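Local coordinates for protein Rbam17540 (Bacillus amyloliquefaciens, PDB 2YOY) that probably cleaves cellulose oxidatively, as a copper-dependent lytic polysaccharide monooxygenase of the CBM33 type, at residues 30-35 against 64-69; 88-93 against 144-149; 101-106 against 129-134. All blocks are in the same frame, centred on the assembly; numbering follows the deposited sequence.

Contact 1: 30-35 against 64-69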
loop_
_atom_site.group_PDB
_atom_site.type_symbol
_atom_site.label_atom_id
_atom_site.label_comp_id
_atom_site.label_asym_id
_atom_site.label_seq_id
_atom_site.Cartn_x
_atom_site.Cartn_y
_atom_site.Cartn_z
ATOM N N TYR A 30 13.723 0.994 -5.533
ATOM C CA TYR A 30 12.727 0.593 -4.545
ATOM C C TYR A 30 13.301 0.224 -3.166
ATOM O O TYR A 30 12.547 0.176 -2.173
ATOM C CB TYR A 30 11.965 -0.675 -5.035
ATOM C CG TYR A 30 11.095 -0.479 -6.245
ATOM C CD1 TYR A 30 11.606 -0.619 -7.544
ATOM C CD2 TYR A 30 9.736 -0.139 -6.099
ATOM C CE1 TYR A 30 10.789 -0.436 -8.657
ATOM C CE2 TYR A 30 8.914 0.055 -7.191
ATOM C CZ TYR A 30 9.448 -0.071 -8.470
ATOM O OH TYR A 30 8.648 0.132 -9.566
ATOM N N GLY A 31 14.597 -0.088 -3.109
ATOM C CA GLY A 31 15.199 -0.750 -1.958
ATOM C C GLY A 31 14.909 -2.227 -1.856
ATOM O O GLY A 31 14.422 -2.835 -2.807
ATOM N N SER A 32 15.213 -2.818 -0.709
ATOM C CA SER A 32 15.207 -4.263 -0.557
ATOM C C SER A 32 13.849 -4.980 -0.617
ATOM O O SER A 32 13.789 -6.235 -0.652
ATOM C CB SER A 32 15.904 -4.634 0.754
ATOM O OG SER A 32 15.226 -4.058 1.865
ATOM N N VAL A 33 12.760 -4.212 -0.635
ATOM C CA VAL A 33 11.453 -4.796 -0.802
ATOM C C VAL A 33 11.301 -5.609 -2.076
ATOM O O VAL A 33 10.412 -6.432 -2.134
ATOM C CB VAL A 33 10.337 -3.707 -0.702
ATOM C CG1 VAL A 33 10.327 -2.789 -1.934
ATOM C CG2 VAL A 33 8.989 -4.361 -0.495
ATOM N N ILE A 34 12.149 -5.384 -3.096
ATOM C CA ILE A 34 12.010 -6.106 -4.329
ATOM C C ILE A 34 11.999 -7.644 -4.146
ATOM O O ILE A 34 11.399 -8.365 -4.968
ATOM C CB ILE A 34 13.076 -5.685 -5.368
ATOM C CG1 ILE A 34 14.497 -6.131 -4.926
ATOM C CG2 ILE A 34 12.938 -4.208 -5.734
ATOM C CD1 ILE A 34 15.585 -5.786 -5.916
ATOM N N ASP A 35 12.627 -8.124 -3.065
ATOM C CA ASP A 35 12.752 -9.543 -2.798
ATOM C C ASP A 35 11.621 -10.075 -1.952
ATOM O O ASP A 35 11.406 -11.295 -1.945
ATOM C CB ASP A 35 14.085 -9.831 -2.087
ATOM C CG ASP A 35 15.251 -9.913 -3.042
ATOM O OD1 ASP A 35 15.035 -9.970 -4.263
ATOM O OD2 ASP A 35 16.399 -9.927 -2.565
ATOM N N GLY A 64 11.816 -4.218 10.494
ATOM C CA GLY A 64 13.103 -4.864 10.215
ATOM C C GLY A 64 13.239 -5.740 8.965
ATOM O O GLY A 64 14.342 -6.172 8.673
ATOM N N GLN A 65 12.158 -6.005 8.211
ATOM C CA GLN A 65 12.220 -6.911 7.074
ATOM C C GLN A 65 12.691 -6.307 5.762
ATOM O O GLN A 65 13.112 -7.028 4.918
ATOM C CB GLN A 65 10.862 -7.606 6.862
ATOM C CG GLN A 65 10.493 -8.466 8.046
ATOM C CD GLN A 65 9.064 -8.923 8.015
ATOM O OE1 GLN A 65 8.776 -10.097 7.750
ATOM N NE2 GLN A 65 8.156 -8.003 8.272
ATOM N N ILE A 66 12.632 -4.974 5.634
ATOM C CA ILE A 66 12.968 -4.260 4.447
ATOM C C ILE A 66 13.630 -2.957 4.917
ATOM O O ILE A 66 13.788 -2.725 6.110
ATOM C CB ILE A 66 11.730 -3.923 3.531
ATOM C CG1 ILE A 66 10.699 -3.094 4.294
ATOM C CG2 ILE A 66 11.074 -5.178 3.014
ATOM C CD1 ILE A 66 9.461 -2.691 3.489
ATOM N N ASP A 67 14.063 -2.158 3.965
ATOM C CA ASP A 67 14.713 -0.851 4.288
ATOM C C ASP A 67 13.681 0.278 4.099
ATOM O O ASP A 67 12.488 0.008 4.086
ATOM C CB ASP A 67 15.957 -0.657 3.422
ATOM C CG ASP A 67 15.667 -0.742 1.932
ATOM O OD1 ASP A 67 14.507 -0.512 1.522
ATOM O OD2 ASP A 67 16.604 -1.061 1.146
ATOM N N PHE A 68 14.128 1.528 3.962
ATOM C CA PHE A 68 13.243 2.671 3.866
ATOM C C PHE A 68 13.068 3.161 2.422
ATOM O O PHE A 68 12.572 4.276 2.217
ATOM C CB PHE A 68 13.736 3.868 4.714
ATOM C CG PHE A 68 13.823 3.592 6.195
ATOM C CD1 PHE A 68 12.781 3.014 6.865
ATOM C CD2 PHE A 68 14.976 3.929 6.904
ATOM C CE1 PHE A 68 12.870 2.716 8.220
ATOM C CE2 PHE A 68 15.077 3.661 8.256
ATOM C CZ PHE A 68 14.021 3.055 8.917
ATOM N N GLY A 69 13.436 2.337 1.427
ATOM C CA GLY A 69 13.345 2.751 0.031
ATOM C C GLY A 69 11.975 3.231 -0.486
ATOM O O GLY A 69 11.926 4.119 -1.309
HETATM O O HOH W 1 12.485 -1.353 0.129
HETATM O O HOH W 2 13.886 -7.416 2.369
#

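Contact 2: 88-93 against 144-149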
loop_
_atom_site.group_PDB
_atom_site.type_symbol
_atom_site.label_atom_id
_atom_site.label_comp_id
_atom_site.label_asym_id
_atom_site.label_seq_id
_atom_site.Cartn_x
_atom_site.Cartn_y
_atom_site.Cartn_z
ATOM N N ASN A 88 -13.858 0.054 -7.834
ATOM C CA ASN A 88 -12.681 -0.660 -8.318
ATOM C C ASN A 88 -12.503 -1.806 -7.425
ATOM O O ASN A 88 -12.991 -1.747 -6.279
ATOM C CB ASN A 88 -11.457 0.263 -8.206
ATOM C CG ASN A 88 -11.256 1.084 -9.464
ATOM O OD1 ASN A 88 -10.702 0.592 -10.499
ATOM N ND2 ASN A 88 -11.761 2.321 -9.421
ATOM N N THR A 89 -11.807 -2.851 -7.896
ATOM C CA THR A 89 -11.490 -3.958 -7.003
ATOM C C THR A 89 -10.016 -3.970 -6.610
ATOM O O THR A 89 -9.156 -3.594 -7.393
ATOM C CB THR A 89 -11.816 -5.289 -7.654
ATOM O OG1 THR A 89 -11.102 -5.352 -8.893
ATOM C CG2 THR A 89 -13.313 -5.387 -7.910
ATOM N N PHE A 90 -9.762 -4.441 -5.394
ATOM C CA PHE A 90 -8.408 -4.500 -4.816
ATOM C C PHE A 90 -8.234 -5.928 -4.342
ATOM O O PHE A 90 -8.919 -6.367 -3.423
ATOM C CB PHE A 90 -8.254 -3.484 -3.662
ATOM C CG PHE A 90 -8.375 -2.097 -4.125
ATOM C CD1 PHE A 90 -9.619 -1.521 -4.377
ATOM C CD2 PHE A 90 -7.217 -1.325 -4.395
ATOM C CE1 PHE A 90 -9.712 -0.232 -4.879
ATOM C CE2 PHE A 90 -7.328 -0.026 -4.905
ATOM C CZ PHE A 90 -8.570 0.525 -5.139
ATOM N N THR A 91 -7.344 -6.660 -5.018
ATOM C CA THR A 91 -7.079 -8.061 -4.712
ATOM C C THR A 91 -5.712 -8.268 -4.097
ATOM O O THR A 91 -4.695 -7.869 -4.679
ATOM C CB THR A 91 -7.156 -8.908 -5.988
ATOM O OG1 THR A 91 -8.490 -8.811 -6.505
ATOM C CG2 THR A 91 -6.859 -10.339 -5.675
ATOM N N TRP A 92 -5.710 -8.884 -2.920
ATOM C CA TRP A 92 -4.482 -9.231 -2.194
ATOM C C TRP A 92 -4.008 -10.615 -2.583
ATOM O O TRP A 92 -4.830 -11.517 -2.829
ATOM C CB TRP A 92 -4.730 -9.168 -0.683
ATOM C CG TRP A 92 -4.932 -7.754 -0.139
ATOM C CD1 TRP A 92 -6.042 -6.987 -0.265
ATOM C CD2 TRP A 92 -4.005 -6.987 0.646
ATOM N NE1 TRP A 92 -5.863 -5.778 0.396
ATOM C CE2 TRP A 92 -4.630 -5.759 0.967
ATOM C CE3 TRP A 92 -2.710 -7.208 1.085
ATOM C CZ2 TRP A 92 -3.985 -4.741 1.704
ATOM C CZ3 TRP A 92 -2.076 -6.187 1.841
ATOM C CH2 TRP A 92 -2.722 -4.999 2.154
ATOM N N HIS A 93 -2.690 -10.780 -2.675
ATOM C CA HIS A 93 -2.038 -12.085 -2.738
ATOM C C HIS A 93 -1.345 -12.297 -1.381
ATOM O O HIS A 93 -0.623 -11.402 -0.899
ATOM C CB HIS A 93 -0.994 -12.104 -3.829
ATOM C CG HIS A 93 -0.170 -13.358 -3.862
ATOM N ND1 HIS A 93 -0.650 -14.556 -4.341
ATOM C CD2 HIS A 93 1.085 -13.601 -3.434
ATOM C CE1 HIS A 93 0.283 -15.480 -4.219
ATOM N NE2 HIS A 93 1.350 -14.923 -3.680
ATOM N N ILE A 144 -14.114 -1.155 -3.525
ATOM C CA ILE A 144 -13.925 0.118 -2.888
ATOM C C ILE A 144 -14.247 1.220 -3.913
ATOM O O ILE A 144 -13.808 1.180 -5.096
ATOM C CB ILE A 144 -12.490 0.223 -2.421
ATOM C CG1 ILE A 144 -12.110 -0.870 -1.400
ATOM C CG2 ILE A 144 -12.187 1.589 -1.806
ATOM C CD1 ILE A 144 -12.793 -0.796 -0.045
ATOM N N PHE A 145 -14.965 2.233 -3.434
ATOM C CA PHE A 145 -15.289 3.363 -4.273
ATOM C C PHE A 145 -14.173 4.395 -4.258
ATOM O O PHE A 145 -13.854 4.940 -3.240
ATOM C CB PHE A 145 -16.635 3.966 -3.864
ATOM C CG PHE A 145 -17.192 4.899 -4.912
ATOM C CD1 PHE A 145 -17.947 4.436 -5.946
ATOM C CD2 PHE A 145 -16.918 6.261 -4.834
ATOM C CE1 PHE A 145 -18.447 5.322 -6.912
ATOM C CE2 PHE A 145 -17.436 7.167 -5.788
ATOM C CZ PHE A 145 -18.219 6.681 -6.800
ATOM N N VAL A 146 -13.520 4.626 -5.390
ATOM C CA VAL A 146 -12.437 5.584 -5.424
ATOM C C VAL A 146 -13.104 6.948 -5.804
ATOM O O VAL A 146 -13.826 7.022 -6.802
ATOM C CB VAL A 146 -11.435 5.223 -6.530
ATOM C CG1 VAL A 146 -10.412 6.339 -6.783
ATOM C CG2 VAL A 146 -10.793 3.837 -6.330
ATOM N N PRO A 147 -12.843 8.034 -5.042
ATOM C CA PRO A 147 -13.508 9.293 -5.325
ATOM C C PRO A 147 -13.408 9.721 -6.795
ATOM O O PRO A 147 -12.383 9.520 -7.431
ATOM C CB PRO A 147 -12.802 10.311 -4.381
ATOM C CG PRO A 147 -12.199 9.495 -3.289
ATOM C CD PRO A 147 -12.010 8.078 -3.851
ATOM N N THR A 148 -14.464 10.347 -7.294
ATOM C CA THR A 148 -14.555 10.799 -8.689
ATOM C C THR A 148 -14.340 12.327 -8.838
ATOM O O THR A 148 -14.580 12.871 -9.927
ATOM C CB THR A 148 -15.911 10.410 -9.326
ATOM O OG1 THR A 148 -17.002 10.988 -8.582
ATOM C CG2 THR A 148 -16.084 8.876 -9.390
ATOM N N ASP A 149 -13.894 12.991 -7.765
ATOM C CA ASP A 149 -13.717 14.461 -7.709
ATOM C C ASP A 149 -12.256 14.876 -7.856
ATOM O O ASP A 149 -11.907 16.022 -7.586
ATOM C CB ASP A 149 -14.268 15.045 -6.387
ATOM C CG ASP A 149 -13.571 14.486 -5.171
ATOM O OD1 ASP A 149 -12.764 13.545 -5.323
ATOM O OD2 ASP A 149 -13.814 14.988 -4.066
#

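Contact 3: 101-106 against 129-134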
loop_
_atom_site.group_PDB
_atom_site.type_symbol
_atom_site.label_atom_id
_atom_site.label_comp_id
_atom_site.label_asym_id
_atom_site.label_seq_id
_atom_site.Cartn_x
_atom_site.Cartn_y
_atom_site.Cartn_z
ATOM N N SER A 101 -8.829 -8.777 11.150
ATOM C CA SER A 101 -9.862 -7.966 11.765
ATOM C C SER A 101 -10.511 -7.001 10.774
ATOM O O SER A 101 -11.716 -6.815 10.793
ATOM C CB SER A 101 -9.335 -7.214 12.979
ATOM O OG SER A 101 -8.219 -6.453 12.632
ATOM N N LYS A 102 -9.711 -6.378 9.914
ATOM C CA LYS A 102 -10.279 -5.479 8.892
ATOM C C LYS A 102 -9.243 -5.107 7.861
ATOM O O LYS A 102 -8.039 -5.254 8.073
ATOM C CB LYS A 102 -10.866 -4.188 9.492
ATOM C CG LYS A 102 -9.847 -3.215 10.056
ATOM C CD LYS A 102 -10.505 -1.938 10.548
ATOM C CE LYS A 102 -9.475 -0.928 10.961
ATOM N NZ LYS A 102 -10.088 0.343 11.418
ATOM N N TRP A 103 -9.732 -4.624 6.727
ATOM C CA TRP A 103 -8.936 -3.867 5.809
ATOM C C TRP A 103 -9.540 -2.478 5.657
ATOM O O TRP A 103 -10.738 -2.247 5.876
ATOM C CB TRP A 103 -8.874 -4.499 4.428
ATOM C CG TRP A 103 -8.351 -5.891 4.304
ATOM C CD1 TRP A 103 -7.109 -6.263 3.828
ATOM C CD2 TRP A 103 -9.084 -7.123 4.487
ATOM N NE1 TRP A 103 -7.027 -7.631 3.729
ATOM C CE2 TRP A 103 -8.214 -8.185 4.130
ATOM C CE3 TRP A 103 -10.381 -7.420 4.886
ATOM C CZ2 TRP A 103 -8.621 -9.548 4.167
ATOM C CZ3 TRP A 103 -10.778 -8.784 4.951
ATOM C CH2 TRP A 103 -9.894 -9.808 4.606
ATOM N N HIS A 104 -8.672 -1.528 5.386
ATOM C CA HIS A 104 -9.075 -0.113 5.261
ATOM C C HIS A 104 -8.250 0.598 4.209
ATOM O O HIS A 104 -7.037 0.367 4.069
ATOM C CB HIS A 104 -9.141 0.609 6.633
ATOM C CG HIS A 104 -8.003 0.315 7.568
ATOM N ND1 HIS A 104 -7.339 1.318 8.239
ATOM C CD2 HIS A 104 -7.445 -0.853 7.991
ATOM C CE1 HIS A 104 -6.385 0.790 8.989
ATOM N NE2 HIS A 104 -6.451 -0.526 8.877
ATOM N N TYR A 105 -8.929 1.425 3.415
ATOM C CA TYR A 105 -8.378 2.047 2.215
ATOM C C TYR A 105 -8.543 3.562 2.280
ATOM O O TYR A 105 -9.596 4.061 2.690
ATOM C CB TYR A 105 -9.113 1.526 0.964
ATOM C CG TYR A 105 -8.841 0.038 0.652
ATOM C CD1 TYR A 105 -9.588 -0.949 1.227
ATOM C CD2 TYR A 105 -7.818 -0.342 -0.201
ATOM C CE1 TYR A 105 -9.362 -2.264 0.974
ATOM C CE2 TYR A 105 -7.545 -1.707 -0.460
ATOM C CZ TYR A 105 -8.319 -2.648 0.164
ATOM O OH TYR A 105 -8.165 -3.976 -0.080
ATOM N N TYR A 106 -7.491 4.260 1.860
ATOM C CA TYR A 106 -7.385 5.686 1.896
ATOM C C TYR A 106 -6.910 6.153 0.511
ATOM O O TYR A 106 -6.221 5.420 -0.194
ATOM C CB TYR A 106 -6.363 6.109 2.927
ATOM C CG TYR A 106 -6.617 5.569 4.326
ATOM C CD1 TYR A 106 -6.340 4.239 4.658
ATOM C CD2 TYR A 106 -7.234 6.342 5.288
ATOM C CE1 TYR A 106 -6.656 3.728 5.905
ATOM C CE2 TYR A 106 -7.495 5.843 6.543
ATOM C CZ TYR A 106 -7.214 4.546 6.844
ATOM O OH TYR A 106 -7.506 4.032 8.067
ATOM N N VAL A 129 -13.364 -2.512 5.187
ATOM C CA VAL A 129 -13.930 -3.869 5.028
ATOM C C VAL A 129 -13.746 -4.608 6.362
ATOM O O VAL A 129 -12.636 -5.002 6.673
ATOM C CB VAL A 129 -13.252 -4.649 3.915
ATOM C CG1 VAL A 129 -13.897 -6.026 3.779
ATOM C CG2 VAL A 129 -13.333 -3.908 2.571
ATOM N N ASN A 130 -14.847 -4.752 7.124
ATOM C CA ASN A 130 -14.885 -5.550 8.355
ATOM C C ASN A 130 -14.775 -6.996 8.139
ATOM O O ASN A 130 -15.248 -7.501 7.153
ATOM C CB ASN A 130 -15.946 -5.120 9.324
ATOM C CG ASN A 130 -15.863 -3.636 9.670
ATOM O OD1 ASN A 130 -16.768 -2.881 9.316
ATOM N ND2 ASN A 130 -14.764 -3.185 10.263
ATOM N N HIS A 131 -13.979 -7.660 8.981
ATOM C CA HIS A 131 -13.819 -9.096 8.871
ATOM C C HIS A 131 -14.086 -9.733 10.235
ATOM O O HIS A 131 -13.920 -9.105 11.282
ATOM C CB HIS A 131 -12.430 -9.433 8.340
ATOM C CG HIS A 131 -12.325 -10.778 7.696
ATOM N ND1 HIS A 131 -12.975 -11.103 6.523
ATOM C CD2 HIS A 131 -11.605 -11.871 8.040
ATOM C CE1 HIS A 131 -12.651 -12.329 6.172
ATOM N NE2 HIS A 131 -11.832 -12.823 7.085
ATOM N N ASP A 132 -14.478 -10.994 10.203
ATOM C CA ASP A 132 -14.918 -11.694 11.405
ATOM C C ASP A 132 -13.794 -12.417 12.150
ATOM O O ASP A 132 -14.087 -13.189 13.044
ATOM C CB ASP A 132 -16.037 -12.693 11.049
ATOM C CG ASP A 132 -15.562 -13.831 10.159
ATOM O OD1 ASP A 132 -14.343 -13.938 9.898
ATOM O OD2 ASP A 132 -16.422 -14.614 9.709
ATOM N N GLY A 133 -12.529 -12.197 11.782
ATOM C CA GLY A 133 -11.397 -12.817 12.490
ATOM C C GLY A 133 -10.960 -14.106 11.849
ATOM O O GLY A 133 -9.997 -14.728 12.285
ATOM N N SER A 134 -11.665 -14.537 10.813
ATOM C CA SER A 134 -11.215 -15.674 10.031
ATOM C C SER A 134 -10.000 -15.261 9.165
ATOM O O SER A 134 -9.603 -14.080 9.122
ATOM C CB SER A 134 -12.349 -16.227 9.179
ATOM O OG SER A 134 -12.679 -15.352 8.119
HETATM O O HOH W 3 -13.781 -4.569 12.174
HETATM O O HOH W 4 -13.827 -6.792 12.442
#

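Contact 1: 30-35 against 64-69
The carboxylate of Asp-67 is the polar hub between residues 30-35, the end of a helix running into a 3-10 segment, and the loop 64-69. Its OD2 receives the backbone N-H of Ser-32, with N and OD2 2.9 Å apart (156° at the hydrogen), the donor coming from above the carboxylate plane. OD1 accepts the N-H of Gly-69 in its own loop, N to OD1 3.0 Å, closing an Asx turn. OD1 also accepts a hydrogen bond from a water whose oxygen lies 2.6 Å away, and the same water donates to Tyr-30 O and accepts from Val-33 N. In return, Asp-67 N makes a weak bond to Ser-32 OG at 3.1 Å. Both Ser-32 OG and Asp-67 CG occupy the crowded position between backbone N and carbonyl carbon (chi1 60° and 56°), so each polar group reaches the other's main-chain N. This pairing ties the end of helix 23-30 to the loop after helix 59-62, in the helix and loop region that accompanies the β-sandwich of these monooxygenases. In 64-69, Gln-65 OE1 is hydrogen-bonded to the copper ligand His-1. Two glycines permit the close approach: a β-carbon on Gly-31 would strike Asp-67 OD1, and one on Gly-69 would strike Tyr-30 O, 3.5 Å from Gly-69 CA in a CA-H...O contact. Farther in, Val-33 and Ile-66 lie side by side, CB to CG2 4.1 Å.

Contact 2: 88-93 against 144-149
Strands 88-93 and 144-146 are joined by an antiparallel bridge, although their short axes stand at 124°, so within these segments they pair at the single hydrogen-bonded position of Asn-88 and Ile-144. They belong to the three-stranded sheet of the immunoglobulin-like β-sandwich that forms the core of lytic polysaccharide monooxygenases, with strand 86-94 in the middle and 141-146 at one side. The two bonds of the pair are equally long but differently aimed. Asn-88 N reaches Ile-144 O at 3.0 Å from above the carbonyl plane, whereas Ile-144 N, at 3.0 Å from Asn-88 O, lies nearly along the C=O axis.

On the face bearing Asn-88, Phe-90 and Ile-144, the phenyl ring packs against both Ile-144 and Val-146. With CG anti to its own carbonyl carbon (chi1 -64°), the Phe-90 ring crosses these two side chains at about a right angle. CE1 meets Ile-144 CB at 3.7 Å in an oblique approach, while the CZ end of the ring turns its edge to Val-146 CG2. The chain of Ile-144 then folds away (chi2 -67°), its end leaving the other strand. Tyr-105 and Ile-173, from the facing sheet, also touch Phe-90, so the ring is sandwich core. An alanine here would remove the whole ring and with it the contacts to Ile-144 and Val-146, and would probably loosen the packing between the two sheets. Val-146 in turn touches Ile-107 and Leu-177 across the sandwich. Asn-88 crosses Val-146 obliquely; its amide nitrogen is committed to Arg-84 O and Gly-86 O, yet ND2 still lies 3.6 Å from Val-146 CG2.

Contact 3: 101-106 against 129-134
The carbonyl oxygen of Ser-101 is gripped by three donors. His-131 N stands 3.0 Å from Ser-101 O, above the carbonyl plane; one water donates to Ser-101 O at 2.7 Å and also to His-131 O, and a second, weakly held water connects it to Asn-130 ND2. Farther along, strands 102-106 and 129-130 form an antiparallel pair at one side of a sandwich sheet. Trp-103 and Val-129 are its hydrogen-bonded pair: Trp-103 N to Val-129 O is 2.9 Å, and Val-129 N to Trp-103 O is 2.7 Å and almost straight (171°).

The Trp-103 indole carries the packing. CE3 packs on Val-129 CG1, and the benzo edge points CZ3 and CH2 at one face of the His-131 imidazole, a T-shaped stack with centroids 5.0 Å apart and planes at 75°. Trp-103 NE1 is bound by Tyr-94 OH, and Trp-160 stacks on the ring. Asp-132 OD1 lies over the opposite face of His-131, offset toward the rim. Since His-131 NE2 bonds to Lys-135 O, it probably carries a proton, and the nearby carboxylate would tend to favour the charged form of the imidazole.

Overall arrangement
Contact 2 is sandwich core, contact 3 lies at the surface, and contact 1 is partly buried among the loops outside the sheets. Contact 2 pairs strands within one sheet of the sandwich and contact 3 within the other, and contact 3 is nested within the chain loop that contact 2 closes. They touch one another: Trp-92 NE1 lies 3.0 Å from Tyr-105 OH in a probable hydrogen bond, and Ile-144 packs on Tyr-105. Contact 1 stands apart, its centre about 25 Å from both other centres. A carboxylate and waters join contact 1; both strand contacts rest on backbone bonds, with apolar side chains around them in contact 2 and aromatic rings and waters in contact 3.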